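PDB 7C4D: putative esterase from Uncultured bacterium, which probably hydrolyses carboxylic ester bonds, as expected of a carboxylesterase with an alpha/beta hydrolase fold. Local coordinates for residues E76-H79 against E80-S84; I233-I236 against K237-P241; I262-Q265 against K266-F270; V168-R171 against M172-K176. All blocks are in the same frame, centred on the assembly; numbering follows the deposited sequence.

All four contacts are local, each within a single helix of one alpha/beta hydrolase chain, and none touches another. Along the chain the order is interaction 1 (helix 71-84), interaction 4 (helix 168-175), interaction 2 (helix 232-239) and interaction 3 (helix 260-270). The helices of interactions 1, 2 and 3 pack on the seven-stranded mixed sheet; that of interaction 4 lies among the helices inserted between strands 113-119 and 217-222. Interactions 2 and 3 are the closest pair, with centres about 21 Å apart; interactions 2 and 4 lie farthest apart, about 33 Å between centres. Three contacts thus sample the sheet's helical layers and one the inserted helical region.

Interaction 1: E76-H79 against E80-S84; sequences EDLH and EFIKS
Four i to i+4 backbone bonds run from Glu76-His79 into Glu80-Lys83, the shortest being Glu80 N to Glu76 O at 2.8 Å, in regular alpha-helical geometry. On the outer flank, Lys83 carries its extended chain across the His79 imidazole, and its CE sits over one ring face, 3.6 Å from the centroid, as a CH-pi contact. A chi1 of -179° lays the ring beside the carbonyl carbon, from where His79 ND1 gives a 3.1 Å hydrogen bond to Glu76 OE2, which it meets from above the carboxylate plane. The ring thus has a bond at one nitrogen and Lys83 over a face, and it also meets the ring of His109. Glu76 OE2 and Glu80 OE1 come within 3.3 Å, two acceptors with like charges; the salt bridge from Lys83 NZ to Glu80 OE1, also 3.3 Å, probably offsets this in part. Inward, Leu78 CD1 meets Ile82 CD1 at 3.8 Å. Both side chains reach Ile27 of strand 25-29 and Phe105 of helix 97-108, while Asp77 turns to a salt bridge with Arg58. One apolar flank and one charged flank make this an amphipathic helix packed on the central sheet of an alpha/beta hydrolase.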
loop_
_atom_site.group_PDB
_atom_site.type_symbol
_atom_site.label_atom_id
_atom_site.label_comp_id
_atom_site.label_asym_id
_atom_site.label_seq_id
_atom_site.Cartn_x
_atom_site.Cartn_y
_atom_site.Cartn_z
ATOM N N GLU A 76 -12.738 -6.007 1.875
ATOM C CA GLU A 76 -14.154 -5.801 1.615
ATOM C C GLU A 76 -14.395 -4.443 0.953
ATOM O O GLU A 76 -15.232 -4.343 0.056
ATOM C CB GLU A 76 -15.023 -5.985 2.876
ATOM C CG GLU A 76 -16.460 -6.371 2.515
ATOM C CD GLU A 76 -16.530 -7.668 1.717
ATOM O OE1 GLU A 76 -15.739 -8.597 2.031
ATOM O OE2 GLU A 76 -17.336 -7.739 0.762
ATOM N N ASP A 77 -13.726 -3.411 1.481
ATOM C CA ASP A 77 -13.664 -2.079 0.871
ATOM C C ASP A 77 -13.314 -2.167 -0.612
ATOM O O ASP A 77 -14.026 -1.597 -1.447
ATOM C CB ASP A 77 -12.641 -1.186 1.571
ATOM C CG ASP A 77 -12.999 -0.848 3.012
ATOM O OD1 ASP A 77 -14.156 -1.151 3.434
ATOM O OD2 ASP A 77 -12.132 -0.269 3.696
ATOM N N LEU A 78 -12.259 -2.941 -0.913
ATOM C CA LEU A 78 -11.821 -3.206 -2.275
ATOM C C LEU A 78 -12.937 -3.874 -3.060
ATOM O O LEU A 78 -13.261 -3.419 -4.164
ATOM C CB LEU A 78 -10.529 -4.043 -2.288
ATOM C CG LEU A 78 -9.947 -4.317 -3.681
ATOM C CD1 LEU A 78 -9.766 -3.017 -4.488
ATOM C CD2 LEU A 78 -8.626 -5.069 -3.553
ATOM N N HIS A 79 -13.532 -4.937 -2.477
ATOM C CA HIS A 79 -14.587 -5.705 -3.153
ATOM C C HIS A 79 -15.807 -4.830 -3.495
ATOM O O HIS A 79 -16.354 -4.877 -4.606
ATOM C CB HIS A 79 -14.971 -6.932 -2.313
ATOM C CG HIS A 79 -16.016 -7.791 -2.931
ATOM N ND1 HIS A 79 -16.823 -8.612 -2.182
ATOM C CD2 HIS A 79 -16.379 -7.981 -4.218
ATOM C CE1 HIS A 79 -17.645 -9.262 -2.976
ATOM N NE2 HIS A 79 -17.389 -8.898 -4.223
ATOM N N GLU A 80 -16.214 -4.000 -2.525
ATOM C CA GLU A 80 -17.304 -3.044 -2.689
ATOM C C GLU A 80 -16.987 -1.992 -3.763
ATOM O O GLU A 80 -17.856 -1.655 -4.564
ATOM C CB GLU A 80 -17.614 -2.319 -1.370
ATOM C CG GLU A 80 -18.159 -3.217 -0.267
ATOM C CD GLU A 80 -19.324 -4.115 -0.651
ATOM O OE1 GLU A 80 -19.380 -5.262 -0.132
ATOM O OE2 GLU A 80 -20.177 -3.669 -1.463
ATOM N N PHE A 81 -15.758 -1.457 -3.757
ATOM C CA PHE A 81 -15.308 -0.537 -4.796
ATOM C C PHE A 81 -15.458 -1.133 -6.197
ATOM O O PHE A 81 -15.959 -0.477 -7.122
ATOM C CB PHE A 81 -13.906 0.011 -4.513
ATOM C CG PHE A 81 -13.370 0.822 -5.658
ATOM C CD1 PHE A 81 -13.683 2.163 -5.790
ATOM C CD2 PHE A 81 -12.645 0.212 -6.665
ATOM C CE1 PHE A 81 -13.219 2.890 -6.876
ATOM C CE2 PHE A 81 -12.175 0.943 -7.746
ATOM C CZ PHE A 81 -12.453 2.287 -7.849
ATOM N N ILE A 82 -15.030 -2.391 -6.349
ATOM C CA ILE A 82 -15.086 -3.077 -7.627
ATOM C C ILE A 82 -16.547 -3.267 -8.063
ATOM O O ILE A 82 -16.873 -3.090 -9.244
ATOM C CB ILE A 82 -14.229 -4.366 -7.528
ATOM C CG1 ILE A 82 -12.733 -3.986 -7.567
ATOM C CG2 ILE A 82 -14.584 -5.344 -8.622
ATOM C CD1 ILE A 82 -11.772 -5.004 -7.008
ATOM N N LYS A 83 -17.441 -3.531 -7.087
ATOM C CA LYS A 83 -18.874 -3.651 -7.341
ATOM C C LYS A 83 -19.432 -2.322 -7.836
ATOM O O LYS A 83 -20.046 -2.270 -8.897
ATOM C CB LYS A 83 -19.683 -4.029 -6.091
ATOM C CG LYS A 83 -19.522 -5.455 -5.595
ATOM C CD LYS A 83 -20.083 -5.642 -4.199
ATOM C CE LYS A 83 -20.139 -7.095 -3.774
ATOM N NZ LYS A 83 -20.691 -7.226 -2.407
ATOM N N SER A 84 -19.205 -1.249 -7.060
ATOM C CA SER A 84 -19.810 0.049 -7.345
ATOM C C SER A 84 -19.311 0.689 -8.650
ATOM O O SER A 84 -19.879 1.681 -9.072
ATOM C CB SER A 84 -19.690 0.999 -6.195
ATOM O OG SER A 84 -18.370 1.501 -6.067
#

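Interaction 2: I233-I236 against K237-P241; sequences IPLI and KEIFP
Ile233 and Lys237 bond through their backbones, Lys237 N to Ile233 O at 2.9 Å, the first of four successive i to i+4 hydrogen bonds. Glu238 N to Pro234 O and Ile239 N to Leu235 O follow. The last, from Phe240 N to Ile236 O at 2.8 Å, reaches past the helix, because Phe240 is the first residue to leave helical backbone angles. The apolar contacts form separate patches. Leu235 CD1 lies against Ile239 CD1 at 3.7 Å, the two side chains crossing at an angle, and Leu235 CD1 also approaches Ile239 CG1 at 3.9 Å. Ile233 and Lys237 instead run side by side in the same direction, with Ile233 CG2 touching the aliphatic CG of the lysine at 3.9 Å. The helix is the connection of a beta-alpha-beta unit between strands 217-222 and 244-248: Ile236 packs on Phe219 and Leu245, and Phe240 on Ala217. The Phe240 ring has Ile239 CG2 over one face, 3.5 Å above its plane and displaced toward the rim. Among polar side chains, Lys237 bends at chi2 (-54°) and beyond, which leaves its amine beside the chain that emerges from the helix. There Lys237 NZ donates to Pro241 O at 3.0 Å, from above the carbonyl plane, and also to Ala243 O, fastening the turn that leads into strand 244-248.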
loop_
_atom_site.group_PDB
_atom_site.type_symbol
_atom_site.label_atom_id
_atom_site.label_comp_id
_atom_site.label_asym_id
_atom_site.label_seq_id
_atom_site.Cartn_x
_atom_site.Cartn_y
_atom_site.Cartn_z
ATOM N N ILE A 233 10.011 -17.371 -0.118
ATOM C CA ILE A 233 9.693 -18.072 -1.356
ATOM C C ILE A 233 8.804 -19.296 -1.109
ATOM O O ILE A 233 7.841 -19.494 -1.860
ATOM C CB ILE A 233 10.934 -18.342 -2.247
ATOM C CG1 ILE A 233 11.805 -17.087 -2.362
ATOM C CG2 ILE A 233 10.505 -18.840 -3.624
ATOM C CD1 ILE A 233 13.225 -17.331 -2.822
ATOM N N PRO A 234 9.056 -20.152 -0.083
ATOM C CA PRO A 234 8.197 -21.317 0.154
ATOM C C PRO A 234 6.705 -21.021 0.336
ATOM O O PRO A 234 5.862 -21.640 -0.310
ATOM C CB PRO A 234 8.805 -21.992 1.405
ATOM C CG PRO A 234 10.233 -21.483 1.496
ATOM C CD PRO A 234 10.197 -20.106 0.856
ATOM N N LEU A 235 6.366 -20.069 1.212
ATOM C CA LEU A 235 4.968 -19.697 1.422
ATOM C C LEU A 235 4.373 -18.958 0.212
ATOM O O LEU A 235 3.235 -19.259 -0.153
ATOM C CB LEU A 235 4.819 -18.907 2.731
ATOM C CG LEU A 235 3.450 -18.284 3.021
ATOM C CD1 LEU A 235 2.341 -19.325 3.097
ATOM C CD2 LEU A 235 3.492 -17.501 4.327
ATOM N N ILE A 236 5.130 -18.021 -0.414
ATOM C CA ILE A 236 4.704 -17.388 -1.666
ATOM C C ILE A 236 4.248 -18.465 -2.660
ATOM O O ILE A 236 3.142 -18.378 -3.203
ATOM C CB ILE A 236 5.803 -16.465 -2.269
ATOM C CG1 ILE A 236 6.047 -15.227 -1.395
ATOM C CG2 ILE A 236 5.454 -16.072 -3.701
ATOM C CD1 ILE A 236 7.309 -14.377 -1.758
ATOM N N LYS A 237 5.087 -19.502 -2.859
ATOM C CA LYS A 237 4.862 -20.546 -3.861
ATOM C C LYS A 237 3.701 -21.477 -3.498
ATOM O O LYS A 237 3.013 -21.958 -4.398
ATOM C CB LYS A 237 6.151 -21.317 -4.176
ATOM C CG LYS A 237 7.224 -20.523 -4.920
ATOM C CD LYS A 237 6.716 -19.885 -6.195
ATOM C CE LYS A 237 7.731 -19.909 -7.320
ATOM N NZ LYS A 237 7.075 -20.099 -8.636
ATOM N N GLU A 238 3.484 -21.702 -2.193
ATOM C CA GLU A 238 2.372 -22.474 -1.665
ATOM C C GLU A 238 1.055 -21.790 -2.010
ATOM O O GLU A 238 0.120 -22.434 -2.495
ATOM C CB GLU A 238 2.552 -22.549 -0.150
ATOM C CG GLU A 238 1.836 -23.702 0.527
ATOM C CD GLU A 238 1.911 -23.559 2.040
ATOM O OE1 GLU A 238 3.032 -23.481 2.568
ATOM O OE2 GLU A 238 0.850 -23.460 2.681
ATOM N N ILE A 239 0.984 -20.472 -1.782
ATOM C CA ILE A 239 -0.239 -19.747 -2.104
ATOM C C ILE A 239 -0.375 -19.538 -3.626
ATOM O O ILE A 239 -1.456 -19.705 -4.193
ATOM C CB ILE A 239 -0.244 -18.408 -1.340
ATOM C CG1 ILE A 239 -0.115 -18.593 0.175
ATOM C CG2 ILE A 239 -1.442 -17.558 -1.713
ATOM C CD1 ILE A 239 0.151 -17.315 0.928
ATOM N N PHE A 240 0.715 -19.117 -4.291
ATOM C CA PHE A 240 0.704 -18.793 -5.719
ATOM C C PHE A 240 1.761 -19.637 -6.433
ATOM O O PHE A 240 2.908 -19.203 -6.531
ATOM C CB PHE A 240 1.073 -17.321 -5.931
ATOM C CG PHE A 240 0.136 -16.323 -5.292
ATOM C CD1 PHE A 240 -1.099 -16.046 -5.850
ATOM C CD2 PHE A 240 0.488 -15.668 -4.130
ATOM C CE1 PHE A 240 -1.953 -15.120 -5.278
ATOM C CE2 PHE A 240 -0.378 -14.761 -3.541
ATOM C CZ PHE A 240 -1.600 -14.488 -4.116
ATOM N N PRO A 241 1.440 -20.882 -6.872
ATOM C CA PRO A 241 2.447 -21.826 -7.367
ATOM C C PRO A 241 3.261 -21.340 -8.563
ATOM O O PRO A 241 4.444 -21.634 -8.667
ATOM C CB PRO A 241 1.607 -23.056 -7.733
ATOM C CG PRO A 241 0.450 -22.978 -6.776
ATOM C CD PRO A 241 0.108 -21.500 -6.805
#

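Interaction 3: I262-Q265 against K266-F270; sequences IFIQ and KTLEF
Phe263 and Thr267 meet at a slant, and Thr267 OG1 lies 3.5 Å from Phe263 CE1. That hydroxyl sits beside its own backbone N (chi1 -63°), which turns it back along the helix to donate to Phe263 O at 2.9 Å. Thr267 N donates to the same oxygen at 3.1 Å, and the two donors arrive from opposite faces of the carbonyl plane, so a polar group on a buried side chain is satisfied within the helix. Ile264 and Leu268 lie side by side and point the same way, Ile264 CG2 touching Leu268 CD1 at 3.8 Å. Gln265 and Glu269 also run alongside each other, their amide and carboxylate planes 25° apart and Gln265 CG 3.7 Å from Glu269 OE2. Lys266 bends at chi2, bringing its CE to 3.6 Å from Gln265 NE2. Phe263 meets Trp39 edge-to-face and packs on Ala119 and Leu220, Thr267 reaches Ile117, and Ile264 and Leu268 face helix 40-46. This is the C-terminal helix of an alpha/beta hydrolase, packed against sheet strands 113-119 and 217-222, with Phe263 near, without touching, the probable Ser-His-Asp triad.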
loop_
_atom_site.group_PDB
_atom_site.type_symbol
_atom_site.label_atom_id
_atom_site.label_comp_id
_atom_site.label_asym_id
_atom_site.label_seq_id
_atom_site.Cartn_x
_atom_site.Cartn_y
_atom_site.Cartn_z
ATOM N N ILE A 262 12.143 1.391 -13.851
ATOM C CA ILE A 262 12.213 -0.060 -13.793
ATOM C C ILE A 262 10.886 -0.638 -13.249
ATOM O O ILE A 262 10.510 -1.758 -13.594
ATOM C CB ILE A 262 13.455 -0.529 -13.022
ATOM C CG1 ILE A 262 14.765 0.035 -13.611
ATOM C CG2 ILE A 262 13.479 -2.046 -12.893
ATOM C CD1 ILE A 262 16.025 -0.569 -12.995
ATOM N N PHE A 263 10.127 0.132 -12.451
ATOM C CA PHE A 263 8.882 -0.381 -11.915
ATOM C C PHE A 263 7.910 -0.609 -13.071
ATOM O O PHE A 263 7.281 -1.650 -13.181
ATOM C CB PHE A 263 8.317 0.531 -10.824
ATOM C CG PHE A 263 7.156 -0.093 -10.086
ATOM C CD1 PHE A 263 5.863 -0.008 -10.579
ATOM C CD2 PHE A 263 7.358 -0.788 -8.906
ATOM C CE1 PHE A 263 4.796 -0.620 -9.925
ATOM C CE2 PHE A 263 6.286 -1.371 -8.235
ATOM C CZ PHE A 263 5.016 -1.323 -8.759
ATOM N N ILE A 264 7.844 0.368 -13.962
ATOM C CA ILE A 264 6.925 0.358 -15.085
ATOM C C ILE A 264 7.298 -0.752 -16.066
ATOM O O ILE A 264 6.436 -1.425 -16.629
ATOM C CB ILE A 264 6.913 1.780 -15.685
ATOM C CG1 ILE A 264 6.121 2.709 -14.764
ATOM C CG2 ILE A 264 6.349 1.822 -17.102
ATOM C CD1 ILE A 264 6.537 4.148 -14.822
ATOM N N GLN A 265 8.603 -0.946 -16.247
ATOM C CA GLN A 265 9.132 -1.948 -17.145
ATOM C C GLN A 265 8.633 -3.324 -16.726
ATOM O O GLN A 265 8.040 -4.016 -17.542
ATOM C CB GLN A 265 10.648 -1.762 -17.212
ATOM C CG GLN A 265 11.519 -2.991 -17.416
ATOM C CD GLN A 265 12.969 -2.581 -17.246
ATOM O OE1 GLN A 265 13.378 -1.494 -17.655
ATOM N NE2 GLN A 265 13.760 -3.429 -16.605
ATOM N N LYS A 266 8.892 -3.710 -15.468
ATOM C CA LYS A 266 8.532 -5.028 -14.960
ATOM C C LYS A 266 7.016 -5.265 -14.941
ATOM O O LYS A 266 6.591 -6.377 -15.223
ATOM C CB LYS A 266 9.122 -5.216 -13.572
ATOM C CG LYS A 266 10.636 -5.151 -13.545
ATOM C CD LYS A 266 11.302 -5.992 -14.595
ATOM C CE LYS A 266 12.793 -6.112 -14.355
ATOM N NZ LYS A 266 13.444 -6.827 -15.478
ATOM N N THR A 267 6.242 -4.219 -14.640
ATOM C CA THR A 267 4.784 -4.201 -14.640
ATOM C C THR A 267 4.268 -4.433 -16.065
ATOM O O THR A 267 3.374 -5.257 -16.266
ATOM C CB THR A 267 4.276 -2.871 -14.046
ATOM O OG1 THR A 267 4.691 -2.764 -12.681
ATOM C CG2 THR A 267 2.786 -2.615 -14.194
ATOM N N LEU A 268 4.818 -3.715 -17.066
ATOM C CA LEU A 268 4.304 -3.820 -18.438
ATOM C C LEU A 268 4.719 -5.119 -19.105
ATOM O O LEU A 268 4.024 -5.593 -19.990
ATOM C CB LEU A 268 4.678 -2.607 -19.301
ATOM C CG LEU A 268 3.916 -1.311 -18.948
ATOM C CD1 LEU A 268 4.425 -0.082 -19.722
ATOM C CD2 LEU A 268 2.402 -1.449 -19.102
ATOM N N GLU A 269 5.837 -5.711 -18.669
ATOM C CA GLU A 269 6.227 -7.010 -19.196
ATOM C C GLU A 269 5.361 -8.151 -18.616
ATOM O O GLU A 269 5.258 -9.214 -19.229
ATOM C CB GLU A 269 7.728 -7.217 -18.983
ATOM C CG GLU A 269 8.601 -6.285 -19.826
ATOM C CD GLU A 269 10.082 -6.199 -19.449
ATOM O OE1 GLU A 269 10.510 -6.847 -18.451
ATOM O OE2 GLU A 269 10.820 -5.466 -20.122
ATOM N N PHE A 270 4.737 -7.943 -17.443
ATOM C CA PHE A 270 3.932 -8.978 -16.774
ATOM C C PHE A 270 2.449 -8.863 -17.143
ATOM O O PHE A 270 1.844 -9.830 -17.516
ATOM C CB PHE A 270 4.148 -8.937 -15.251
ATOM C CG PHE A 270 3.304 -9.900 -14.454
ATOM C CD1 PHE A 270 3.521 -11.264 -14.535
ATOM C CD2 PHE A 270 2.258 -9.454 -13.646
ATOM C CE1 PHE A 270 2.728 -12.157 -13.808
ATOM C CE2 PHE A 270 1.502 -10.343 -12.878
ATOM C CZ PHE A 270 1.747 -11.699 -12.955
#

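Interaction 4: V168-R171 against M172-K176; sequences VQLR and MFLLK
Met172 is bent at chi2 (90°) and chi3 (70°), which curls its thioether back along the helix toward Val168, so that Met172 CE stands 4.3 Å from Val168 CB and 3.5 Å from Val168 O. Arg171, folded at chi3, passes across the methionine, its NH2 loosely approaching Met172 SD at 4.1 Å; Arg171 NH2 also makes a long, weak ion pair with Glu158 of helix 154-164. On another flank Leu170 serves two neighbours one turn on: its CD1 approaches Phe173 CD2 at 4.3 Å, and its CG approaches Leu174 CD1 at the same distance. These apolar contacts are fairly wide, and the backbone makes the firmer connection. Met172 N to Val168 O and Phe173 N to Gln169 O, both 2.8 Å, begin a run of four i to i+4 bonds; the last, Leu175 N to Arg171 O, is the most bent at 138°. The end of Phe173 leads away from the 168-171 turn to meet Trp254 edge-to-face beside a bound sulfate, near, without touching, the probable Ser-His-Asp triad. Leu175 packs on Ile157 and Glu158, and Arg171 on Ser162, so the short helix 168-175 lies between helix 154-164 and the loops carrying Tyr33 and Asn38, just ahead of the small hairpin of strands 178-180 and 186-188.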
loop_
_atom_site.group_PDB
_atom_site.type_symbol
_atom_site.label_atom_id
_atom_site.label_comp_id
_atom_site.label_asym_id
_atom_site.label_seq_id
_atom_site.Cartn_x
_atom_site.Cartn_y
_atom_site.Cartn_z
ATOM N N VAL A 168 14.926 11.780 4.750
ATOM C CA VAL A 168 14.111 12.943 4.432
ATOM C C VAL A 168 12.908 12.519 3.595
ATOM O O VAL A 168 11.829 13.094 3.726
ATOM C CB VAL A 168 14.912 14.077 3.757
ATOM C CG1 VAL A 168 15.827 14.797 4.741
ATOM C CG2 VAL A 168 15.672 13.619 2.515
ATOM N N GLN A 169 13.111 11.505 2.745
ATOM C CA GLN A 169 12.054 10.993 1.889
ATOM C C GLN A 169 10.927 10.435 2.753
ATOM O O GLN A 169 9.765 10.744 2.506
ATOM C CB GLN A 169 12.601 9.978 0.885
ATOM C CG GLN A 169 13.799 10.499 0.106
ATOM C CD GLN A 169 14.966 9.552 0.244
ATOM O OE1 GLN A 169 16.091 9.959 0.527
ATOM N NE2 GLN A 169 14.697 8.267 0.066
ATOM N N LEU A 170 11.291 9.649 3.776
ATOM C CA LEU A 170 10.354 9.145 4.776
ATOM C C LEU A 170 9.645 10.306 5.475
ATOM O O LEU A 170 8.428 10.279 5.644
ATOM C CB LEU A 170 11.125 8.260 5.760
ATOM C CG LEU A 170 10.318 7.481 6.796
ATOM C CD1 LEU A 170 9.162 6.715 6.150
ATOM C CD2 LEU A 170 11.240 6.534 7.553
ATOM N N ARG A 171 10.417 11.345 5.823
ATOM C CA ARG A 171 9.908 12.525 6.503
ATOM C C ARG A 171 8.812 13.182 5.669
ATOM O O ARG A 171 7.728 13.413 6.190
ATOM C CB ARG A 171 11.031 13.517 6.832
ATOM C CG ARG A 171 11.887 13.171 8.044
ATOM C CD ARG A 171 13.258 13.842 8.044
ATOM N NE ARG A 171 13.357 15.208 8.553
ATOM C CZ ARG A 171 13.253 16.319 7.822
ATOM N NH1 ARG A 171 13.367 17.504 8.399
ATOM N NH2 ARG A 171 13.029 16.252 6.522
ATOM N N MET A 172 9.094 13.496 4.390
ATOM C CA MET A 172 8.120 14.184 3.540
ATOM C C MET A 172 6.984 13.256 3.111
ATOM O O MET A 172 5.860 13.727 2.909
ATOM C CB MET A 172 8.734 14.815 2.287
ATOM C CG MET A 172 9.102 16.275 2.469
ATOM S SD MET A 172 10.804 16.445 3.065
ATOM C CE MET A 172 11.730 15.940 1.613
ATOM N N PHE A 173 7.299 11.957 2.972
ATOM C CA PHE A 173 6.327 10.894 2.753
ATOM C C PHE A 173 5.234 10.996 3.823
ATOM O O PHE A 173 4.031 11.114 3.509
ATOM C CB PHE A 173 7.048 9.536 2.646
ATOM C CG PHE A 173 6.116 8.359 2.533
ATOM C CD1 PHE A 173 5.578 7.986 1.303
ATOM C CD2 PHE A 173 5.726 7.663 3.664
ATOM C CE1 PHE A 173 4.660 6.950 1.205
ATOM C CE2 PHE A 173 4.811 6.623 3.573
ATOM C CZ PHE A 173 4.277 6.273 2.346
ATOM N N LEU A 174 5.685 11.055 5.088
ATOM C CA LEU A 174 4.779 11.141 6.225
ATOM C C LEU A 174 4.068 12.490 6.261
ATOM O O LEU A 174 2.884 12.563 6.597
ATOM C CB LEU A 174 5.576 10.885 7.508
ATOM C CG LEU A 174 6.147 9.473 7.643
ATOM C CD1 LEU A 174 7.090 9.369 8.838
ATOM C CD2 LEU A 174 5.019 8.468 7.771
ATOM N N LEU A 175 4.796 13.543 5.875
ATOM C CA LEU A 175 4.319 14.912 5.962
ATOM C C LEU A 175 3.341 15.211 4.832
ATOM O O LEU A 175 2.740 16.290 4.800
ATOM C CB LEU A 175 5.514 15.870 5.850
ATOM C CG LEU A 175 6.284 16.203 7.126
ATOM C CD1 LEU A 175 7.490 17.055 6.785
ATOM C CD2 LEU A 175 5.402 16.911 8.147
ATOM N N LYS A 176 3.209 14.291 3.868
ATOM C CA LYS A 176 2.149 14.515 2.904
ATOM C C LYS A 176 0.811 14.267 3.584
ATOM O O LYS A 176 -0.209 14.543 2.961
ATOM C CB LYS A 176 2.278 13.599 1.686
ATOM C CG LYS A 176 3.289 14.039 0.655
ATOM C CD LYS A 176 3.626 12.874 -0.230
ATOM C CE LYS A 176 5.062 12.896 -0.694
ATOM N NZ LYS A 176 5.411 11.629 -1.383
#